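Local coordinates for Non-heme chloroperoxidase CPO-A1 (Streptomyces aureofaciens, PDB 1A8Q), which is a cofactor-free haloperoxidase of the alpha/beta hydrolase fold that may carry out the chlorination in 7-chlorotetracycline biosynthesis and is also able to brominate, at residues 188-191 against 192-195; 65-69 against 70-74; 177-180 against 181-185; 33-36 against 37-40. All blocks are in the same frame, centred on the assembly; numbering follows the deposited sequence.

Interaction 1 (188-191 against 192-195); sequences TIEG and GVRC
From Thr-188 to Cys-195 the chain makes the first turns of helix 189-201, with Gly-192, Val-193, Arg-194 and Cys-195 each donating its N-H to the carbonyl four residues earlier, the shortest of these bonds being Arg-194 N to Glu-190 O at 2.8 Å. Thr-188 is the N-cap: its OG1 accepts from Gly-191 N at 2.9 Å and also bonds to the phenol of Tyr-67. Glu-190 and Arg-194, packed beside Tyr-67, form an i to i+4 salt bridge, OE2 to NH1 3.1 Å. The bond meets the carboxylate oxygen on its syn side, well out of the carboxylate plane but near that of the guanidinium, the two groups being turned 64° against each other. Glu-190 bends at chi2 (62°), which brings OE2 over the Arg-194 chain, 3.1 Å from its CG. Val-193 flanks the pair, its CG2 lying 3.6 Å from Glu-190 OE1 and over one guanidinium face near the rim. Arg-194 NH2 has a second carboxylate in Asp-197, which would restrain the group. Cys-195 turns inward, SG 3.2 Å from Gly-191 O. This is a threonine-capped helix start with an i to i+4 salt bridge, opening a cap helix of the alpha/beta hydrolase fold.

Interaction 2 (65-69 against 70-74); sequences DGYDF and DTFAD
Asp-68 and Thr-71 form the N-terminal cap of helix 69-82, where the loop after strand 48-52 turns into the helix. The Asp-68 carboxylate divides its work. OD1 takes the N-H of Thr-71 at 2.9 Å, from 46° above the carboxylate plane, while OD2 accepts from Thr-71 OG1, also at 2.9 Å, on its syn side and somewhat tilted from that plane. With chi1 at 61°, Asp-68 CG stands between its backbone N and carbonyl carbon, from where both oxygens reach forward to Thr-71. Two bonds to one residue hold the carboxylate against rotation, and the helix end would probably favour its negative charge. The other branch of Thr-71, CG2, rests 3.3 Å from Gly-66 O.

The start of helix 69-82 packs against helix 96-107 and the cap helix 189-201 of the alpha/beta hydrolase fold, and Phe-72 is one of its buried residues. Asp-68 O, which receives Phe-72 N at 3.0 Å, also sits 3.3 Å above one face of the Phe-72 ring, toward the rim. The edge of that ring is directed at the face of Phe-69 in a T-shaped pair, planes at 89°, CD2 of Phe-72 being 3.8 Å from Phe-69 CD1. CZ of Phe-72 lies 3.6 Å from CA of Tyr-67, the centre of an inverse gamma turn. Arg-54 makes a cation-pi contact with Phe-72, Phe-204 meets Phe-69 edge to face, and Arg-102 binds Asp-70.

Interaction 3 (177-180 against 181-185); sequences KDAF and WYMAM
Met-183 folds back over Ala-179, its methyl CE 3.3 Å from Ala-179 O and 4.5 Å from Ala-179 CB. The chain runs extended to SD, and the turn at chi3 (-85°) brings the methyl round over the preceding helical turn; the same carbonyl receives Met-183 N at 2.9 Å. Asp-178 O likewise serves two neighbours: it accepts from Tyr-182 N at 3.0 Å, and the indole edge of Trp-181 lies beside it in the ring plane, CE3 3.9 Å away. One indole face is overlaid by Met-185 CG, 3.6 Å above the plane toward the rim. Phe-180, by contrast, sends its ring away from the helix, with CG trans to its own N (chi1 180°), and touches Trp-181 mainly at the backbone. Further out, Trp-181 NE1 bonds to Ser-152 OG, which would help to fix the indole; Lys-177 pairs with Glu-160, and Phe-180 meets Phe-162, Pro-29 and Leu-30. The Phe-180 side chain comes to about 7 Å from that of His-252 of the catalytic triad. Helix 174-184 is thus an amphipathic cap helix of an alpha/beta hydrolase, with Phe-180, Met-183 and Ala-184 buried and Phe-180 nearest the active site.

Interaction 4 (33-36 against 37-40); sequences DAWQ and DQLK
Trp-35 and Leu-39 carry the apolar part of this helix start: Trp-35 CB lies 4.3 Å from Leu-39 CG, and Leu-39 in turn packs on Trp-16 and Phe-24 of the sheet. The Gln-38 amide approaches the indole at its edge, near the ring plane, with OE1 3.5 Å from Trp-35 CE3 and the two flat groups 77° apart. A bend at chi2 (71°) turns the glutamine back toward the indole.

The segment leads from a 3-10 turn into helix 36-44, which joins the neighbouring parallel strands 21-25 and 48-52 in a beta-alpha-beta crossover. Trp-35 is the N-cap, and its side chain comes to about 8 Å from that of Ser-94 of the catalytic triad.

Backbone bonds begin the helix, with Leu-39 N on Trp-35 O at 2.9 Å and Lys-40 N on Gln-36 O at 3.1 Å. Among the side chains, Gln-36 NE2 reaches back to Asp-33 OD1 at 3.0 Å, arriving from above the carboxylate plane; Lys-14 pairs with the same oxygen. Gln-38 NE2 bonds to Ala-255 O and Asn-265 OD1, which probably hold the amide in place. A water accepts from Asp-37 N at 3.1 Å and lies within hydrogen-bonding distance of Ala-34 O and Asp-37 OD2, while Asp-37 OD1 pairs with Lys-261.

In the fold
Interactions 1 and 3 belong to consecutive helices of the cap, whereas 65-74 and 33-40 open helices that pack on the central sheet. All four are partly buried, with an inward and an outer face. Three are helix starts and differ in chemistry: a threonine caps interaction 1, an aspartate interaction 2, and in interaction 4 a water joins the first turn; interaction 3 lies within the later turns of its helix and is mainly aromatic and apolar. Tyr-67 links interactions 1 and 2 by packing on Gly-191 and Arg-194, and Met-183 SD of interaction 3 packs against Asp-33 and Ala-34 of interaction 4, so that each cap helix touches the lead-in to one core helix.

Interaction 1 (188-191 against 192-195)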
# COMPACT_ATOMS: atom_id res chain seq x y z
N THR A 188 -7.45 10.29 -10.18
CA THR A 188 -8.76 10.62 -10.77
C THR A 188 -9.81 10.64 -9.69
O THR A 188 -9.78 9.93 -8.66
CB THR A 188 -9.20 9.61 -11.84
OG1 THR A 188 -9.32 8.34 -11.17
CG2 THR A 188 -8.17 9.52 -12.95
N ILE A 189 -10.93 11.38 -9.92
CA ILE A 189 -11.98 11.40 -8.90
C ILE A 189 -12.68 10.03 -8.82
O ILE A 189 -12.98 9.61 -7.71
CB ILE A 189 -13.03 12.51 -9.19
CG1 ILE A 189 -13.91 12.70 -7.94
CG2 ILE A 189 -13.76 12.17 -10.48
CD1 ILE A 189 -14.82 13.94 -8.03
N GLU A 190 -12.73 9.30 -9.92
CA GLU A 190 -13.40 7.98 -9.94
C GLU A 190 -12.50 6.99 -9.20
O GLU A 190 -13.03 6.15 -8.47
CB GLU A 190 -13.63 7.56 -11.38
CG GLU A 190 -14.38 6.22 -11.53
CD GLU A 190 -15.76 6.18 -10.96
OE1 GLU A 190 -16.29 7.15 -10.36
OE2 GLU A 190 -16.36 5.06 -11.02
N GLY A 191 -11.19 7.12 -9.37
CA GLY A 191 -10.31 6.20 -8.59
C GLY A 191 -10.41 6.52 -7.11
O GLY A 191 -10.35 5.62 -6.24
N GLY A 192 -10.57 7.79 -6.76
CA GLY A 192 -10.76 8.24 -5.40
C GLY A 192 -11.91 7.49 -4.73
O GLY A 192 -11.76 6.83 -3.69
N VAL A 193 -13.08 7.53 -5.37
CA VAL A 193 -14.25 6.84 -4.78
C VAL A 193 -14.30 5.35 -5.00
O VAL A 193 -14.58 4.60 -4.04
CB VAL A 193 -15.55 7.46 -5.37
CG1 VAL A 193 -15.60 8.96 -5.07
CG2 VAL A 193 -15.70 7.21 -6.84
N ARG A 194 -13.93 4.78 -6.15
CA ARG A 194 -14.07 3.36 -6.39
C ARG A 194 -13.05 2.57 -5.55
O ARG A 194 -13.34 1.42 -5.19
CB ARG A 194 -13.80 2.96 -7.84
CG ARG A 194 -14.86 3.43 -8.83
CD ARG A 194 -15.99 2.38 -8.88
NE ARG A 194 -16.78 2.50 -7.65
CZ ARG A 194 -17.71 3.43 -7.47
NH1 ARG A 194 -17.92 4.30 -8.46
NH2 ARG A 194 -18.42 3.52 -6.35
N CYS A 195 -11.88 3.19 -5.31
CA CYS A 195 -10.94 2.44 -4.45
C CYS A 195 -11.51 2.26 -3.06
O CYS A 195 -11.16 1.22 -2.42
CB CYS A 195 -9.62 3.23 -4.32
SG CYS A 195 -8.59 2.98 -5.81

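Interaction 2 (65-69 against 70-74)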
# COMPACT_ATOMS: atom_id res chain seq x y z
N ASP A 65 -12.01 3.03 -15.79
CA ASP A 65 -12.47 1.72 -15.29
C ASP A 65 -11.33 0.90 -14.70
O ASP A 65 -10.18 1.29 -14.78
CB ASP A 65 -13.03 0.90 -16.48
CG ASP A 65 -12.28 1.19 -17.75
OD1 ASP A 65 -11.05 1.04 -17.90
OD2 ASP A 65 -12.99 1.67 -18.69
N GLY A 66 -11.76 -0.25 -14.17
CA GLY A 66 -10.73 -1.16 -13.65
C GLY A 66 -10.23 -0.84 -12.27
O GLY A 66 -9.12 -1.31 -11.92
N TYR A 67 -10.98 -0.13 -11.44
CA TYR A 67 -10.55 0.14 -10.06
C TYR A 67 -11.01 -1.01 -9.15
O TYR A 67 -11.91 -0.84 -8.32
CB TYR A 67 -11.13 1.48 -9.60
CG TYR A 67 -10.50 2.65 -10.36
CD1 TYR A 67 -9.16 3.00 -10.14
CD2 TYR A 67 -11.25 3.41 -11.24
CE1 TYR A 67 -8.57 4.04 -10.85
CE2 TYR A 67 -10.69 4.49 -11.92
CZ TYR A 67 -9.37 4.79 -11.73
OH TYR A 67 -8.80 5.87 -12.39
N ASP A 68 -10.38 -2.18 -9.36
CA ASP A 68 -10.72 -3.37 -8.58
C ASP A 68 -9.42 -4.16 -8.41
O ASP A 68 -8.51 -4.05 -9.24
CB ASP A 68 -11.75 -4.23 -9.31
CG ASP A 68 -11.29 -4.73 -10.65
OD1 ASP A 68 -10.68 -5.81 -10.70
OD2 ASP A 68 -11.48 -4.08 -11.69
N PHE A 69 -9.37 -5.02 -7.39
CA PHE A 69 -8.09 -5.70 -7.13
C PHE A 69 -7.63 -6.66 -8.18
O PHE A 69 -6.42 -6.91 -8.29
CB PHE A 69 -8.13 -6.35 -5.72
CG PHE A 69 -8.04 -5.28 -4.66
CD1 PHE A 69 -6.83 -4.68 -4.44
CD2 PHE A 69 -9.15 -4.89 -3.93
CE1 PHE A 69 -6.72 -3.70 -3.46
CE2 PHE A 69 -9.03 -3.92 -2.94
CZ PHE A 69 -7.82 -3.29 -2.72
N ASP A 70 -8.54 -7.36 -8.90
CA ASP A 70 -8.09 -8.25 -9.97
C ASP A 70 -7.36 -7.45 -11.06
O ASP A 70 -6.31 -7.85 -11.54
CB ASP A 70 -9.32 -8.91 -10.60
CG ASP A 70 -9.89 -10.01 -9.72
OD1 ASP A 70 -9.24 -10.53 -8.80
OD2 ASP A 70 -11.05 -10.40 -10.01
N THR A 71 -7.90 -6.27 -11.43
CA THR A 71 -7.21 -5.47 -12.44
C THR A 71 -5.89 -4.93 -11.89
O THR A 71 -4.91 -4.97 -12.64
CB THR A 71 -8.10 -4.26 -12.83
OG1 THR A 71 -9.32 -4.80 -13.42
CG2 THR A 71 -7.43 -3.40 -13.87
N PHE A 72 -5.89 -4.42 -10.66
CA PHE A 72 -4.60 -3.94 -10.10
C PHE A 72 -3.54 -5.04 -10.09
O PHE A 72 -2.39 -4.80 -10.43
CB PHE A 72 -4.77 -3.46 -8.66
CG PHE A 72 -5.76 -2.31 -8.50
CD1 PHE A 72 -5.95 -1.39 -9.52
CD2 PHE A 72 -6.48 -2.20 -7.32
CE1 PHE A 72 -6.88 -0.36 -9.33
CE2 PHE A 72 -7.38 -1.16 -7.13
CZ PHE A 72 -7.56 -0.24 -8.16
N ALA A 73 -3.96 -6.26 -9.68
CA ALA A 73 -2.99 -7.37 -9.67
C ALA A 73 -2.50 -7.74 -11.04
O ALA A 73 -1.35 -8.12 -11.26
CB ALA A 73 -3.68 -8.59 -9.01
N ASP A 74 -3.33 -7.69 -12.09
CA ASP A 74 -2.95 -8.04 -13.43
C ASP A 74 -2.02 -6.95 -14.00
O ASP A 74 -1.16 -7.24 -14.82
CB ASP A 74 -4.11 -8.31 -14.39
CG ASP A 74 -4.91 -9.54 -14.01
OD1 ASP A 74 -4.51 -10.32 -13.16
OD2 ASP A 74 -6.03 -9.71 -14.59

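Interaction 3 (177-180 against 181-185)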
# COMPACT_ATOMS: atom_id res chain seq x y z
N LYS A 177 1.91 16.93 5.25
CA LYS A 177 0.48 17.12 4.90
C LYS A 177 0.35 17.73 3.51
O LYS A 177 -0.53 17.34 2.73
CB LYS A 177 -0.21 17.99 5.94
CG LYS A 177 -0.17 17.51 7.38
CD LYS A 177 -0.71 18.59 8.35
CE LYS A 177 -0.41 18.12 9.78
NZ LYS A 177 -1.12 18.98 10.79
N ASP A 178 1.23 18.70 3.21
CA ASP A 178 1.19 19.31 1.89
C ASP A 178 1.56 18.31 0.81
O ASP A 178 1.01 18.31 -0.29
CB ASP A 178 2.12 20.53 1.80
CG ASP A 178 1.62 21.70 2.64
OD1 ASP A 178 0.47 21.79 3.09
OD2 ASP A 178 2.47 22.54 3.00
N ALA A 179 2.53 17.42 1.09
CA ALA A 179 2.90 16.42 0.09
C ALA A 179 1.80 15.37 -0.16
O ALA A 179 1.64 14.87 -1.28
CB ALA A 179 4.19 15.73 0.52
N PHE A 180 1.08 15.03 0.92
CA PHE A 180 -0.08 14.14 0.83
C PHE A 180 -1.08 14.74 -0.18
O PHE A 180 -1.52 14.04 -1.10
CB PHE A 180 -0.70 14.00 2.23
CG PHE A 180 -1.92 13.09 2.26
CD1 PHE A 180 -1.77 11.73 2.48
CD2 PHE A 180 -3.18 13.64 2.12
CE1 PHE A 180 -2.91 10.93 2.53
CE2 PHE A 180 -4.32 12.83 2.18
CZ PHE A 180 -4.16 11.47 2.38
N TRP A 181 -1.41 16.00 0.09
CA TRP A 181 -2.35 16.69 -0.83
C TRP A 181 -1.82 16.71 -2.25
O TRP A 181 -2.55 16.43 -3.20
CB TRP A 181 -2.58 18.10 -0.30
CG TRP A 181 -3.39 18.99 -1.21
CD1 TRP A 181 -4.74 19.06 -1.33
CD2 TRP A 181 -2.82 19.93 -2.13
NE1 TRP A 181 -5.05 20.03 -2.30
CE2 TRP A 181 -3.90 20.57 -2.77
CE3 TRP A 181 -1.53 20.32 -2.45
CZ2 TRP A 181 -3.70 21.56 -3.73
CZ3 TRP A 181 -1.34 21.32 -3.39
CH2 TRP A 181 -2.43 21.92 -4.06
N TYR A 182 -0.55 17.05 -2.46
CA TYR A 182 0.06 17.12 -3.79
C TYR A 182 -0.04 15.81 -4.54
O TYR A 182 -0.36 15.77 -5.74
CB TYR A 182 1.55 17.51 -3.59
CG TYR A 182 2.39 17.53 -4.83
CD1 TYR A 182 3.12 16.42 -5.24
CD2 TYR A 182 2.55 18.73 -5.54
CE1 TYR A 182 3.91 16.43 -6.36
CE2 TYR A 182 3.38 18.75 -6.65
CZ TYR A 182 4.07 17.63 -7.03
OH TYR A 182 4.87 17.62 -8.15
N MET A 183 0.27 14.67 -3.88
CA MET A 183 0.14 13.38 -4.51
C MET A 183 -1.36 13.07 -4.81
O MET A 183 -1.60 12.50 -5.88
CB MET A 183 0.73 12.26 -3.59
CG MET A 183 2.26 12.48 -3.58
SD MET A 183 2.98 11.07 -2.63
CE MET A 183 2.80 11.75 -1.00
N ALA A 184 -2.22 13.39 -3.88
CA ALA A 184 -3.66 13.04 -4.06
C ALA A 184 -4.29 13.83 -5.18
O ALA A 184 -5.20 13.30 -5.86
CB ALA A 184 -4.35 13.31 -2.74
N MET A 185 -3.76 15.02 -5.53
CA MET A 185 -4.40 15.81 -6.60
C MET A 185 -4.16 15.16 -7.93
O MET A 185 -4.83 15.49 -8.93
CB MET A 185 -3.83 17.25 -6.57
CG MET A 185 -4.36 18.01 -5.34
SD MET A 185 -6.17 18.21 -5.36
CE MET A 185 -6.24 19.35 -6.75

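Interaction 4 (33-36 against 37-40)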
# COMPACT_ATOMS: atom_id res chain seq x y z
N ASP A 33 5.58 8.18 -5.60
CA ASP A 33 6.38 9.13 -4.83
C ASP A 33 6.28 8.94 -3.34
O ASP A 33 7.11 9.45 -2.57
CB ASP A 33 5.92 10.58 -5.10
CG ASP A 33 6.44 11.11 -6.42
OD1 ASP A 33 7.33 10.46 -6.98
OD2 ASP A 33 5.92 12.15 -6.92
N ALA A 34 5.29 8.21 -2.79
CA ALA A 34 5.14 7.88 -1.40
C ALA A 34 6.25 6.91 -0.94
O ALA A 34 6.24 6.67 0.27
CB ALA A 34 3.80 7.21 -1.09
N TRP A 35 7.09 6.47 -1.83
CA TRP A 35 8.12 5.51 -1.43
C TRP A 35 9.52 6.06 -1.70
O TRP A 35 10.48 5.28 -1.61
CB TRP A 35 7.98 4.27 -2.33
CG TRP A 35 6.75 3.44 -2.04
CD1 TRP A 35 5.77 3.13 -2.92
CD2 TRP A 35 6.53 2.66 -0.85
NE1 TRP A 35 4.88 2.24 -2.32
CE2 TRP A 35 5.32 1.94 -1.07
CE3 TRP A 35 7.13 2.59 0.39
CZ2 TRP A 35 4.79 1.11 -0.07
CZ3 TRP A 35 6.63 1.73 1.38
CH2 TRP A 35 5.42 1.03 1.14
N GLN A 36 9.69 7.34 -2.05
CA GLN A 36 11.07 7.73 -2.42
C GLN A 36 12.06 7.47 -1.31
O GLN A 36 13.20 7.14 -1.65
CB GLN A 36 11.07 9.21 -2.81
CG GLN A 36 10.37 9.30 -4.19
CD GLN A 36 10.97 10.39 -5.06
OE1 GLN A 36 12.15 10.72 -4.92
NE2 GLN A 36 10.15 10.93 -5.96
N ASP A 37 11.71 7.67 -0.04
CA ASP A 37 12.68 7.42 1.03
C ASP A 37 13.14 5.95 1.01
O ASP A 37 14.33 5.69 1.20
CB ASP A 37 12.06 7.77 2.35
CG ASP A 37 11.78 9.26 2.56
OD1 ASP A 37 12.69 10.07 2.79
OD2 ASP A 37 10.59 9.59 2.63
N GLN A 38 12.19 5.04 0.87
CA GLN A 38 12.52 3.61 0.87
C GLN A 38 13.22 3.17 -0.37
O GLN A 38 14.10 2.30 -0.36
CB GLN A 38 11.21 2.75 1.04
CG GLN A 38 10.66 2.93 2.43
CD GLN A 38 10.04 4.27 2.74
OE1 GLN A 38 9.33 4.83 1.91
NE2 GLN A 38 10.31 4.78 3.93
N LEU A 39 12.90 3.77 -1.54
CA LEU A 39 13.58 3.46 -2.78
C LEU A 39 15.09 3.80 -2.65
O LEU A 39 15.90 2.94 -3.01
CB LEU A 39 13.04 4.34 -3.93
CG LEU A 39 11.70 3.77 -4.46
CD1 LEU A 39 11.10 4.88 -5.34
CD2 LEU A 39 11.87 2.50 -5.25
N LYS A 40 15.40 4.95 -2.10
CA LYS A 40 16.82 5.31 -1.92
C LYS A 40 17.46 4.33 -0.93
O LYS A 40 18.58 3.85 -1.18
CB LYS A 40 17.00 6.77 -1.47
CG LYS A 40 18.47 7.06 -1.06
CD LYS A 40 18.69 8.55 -0.85
CE LYS A 40 20.06 8.79 -0.18
NZ LYS A 40 21.10 8.32 -1.14
O HOH W 1 8.86 7.75 1.26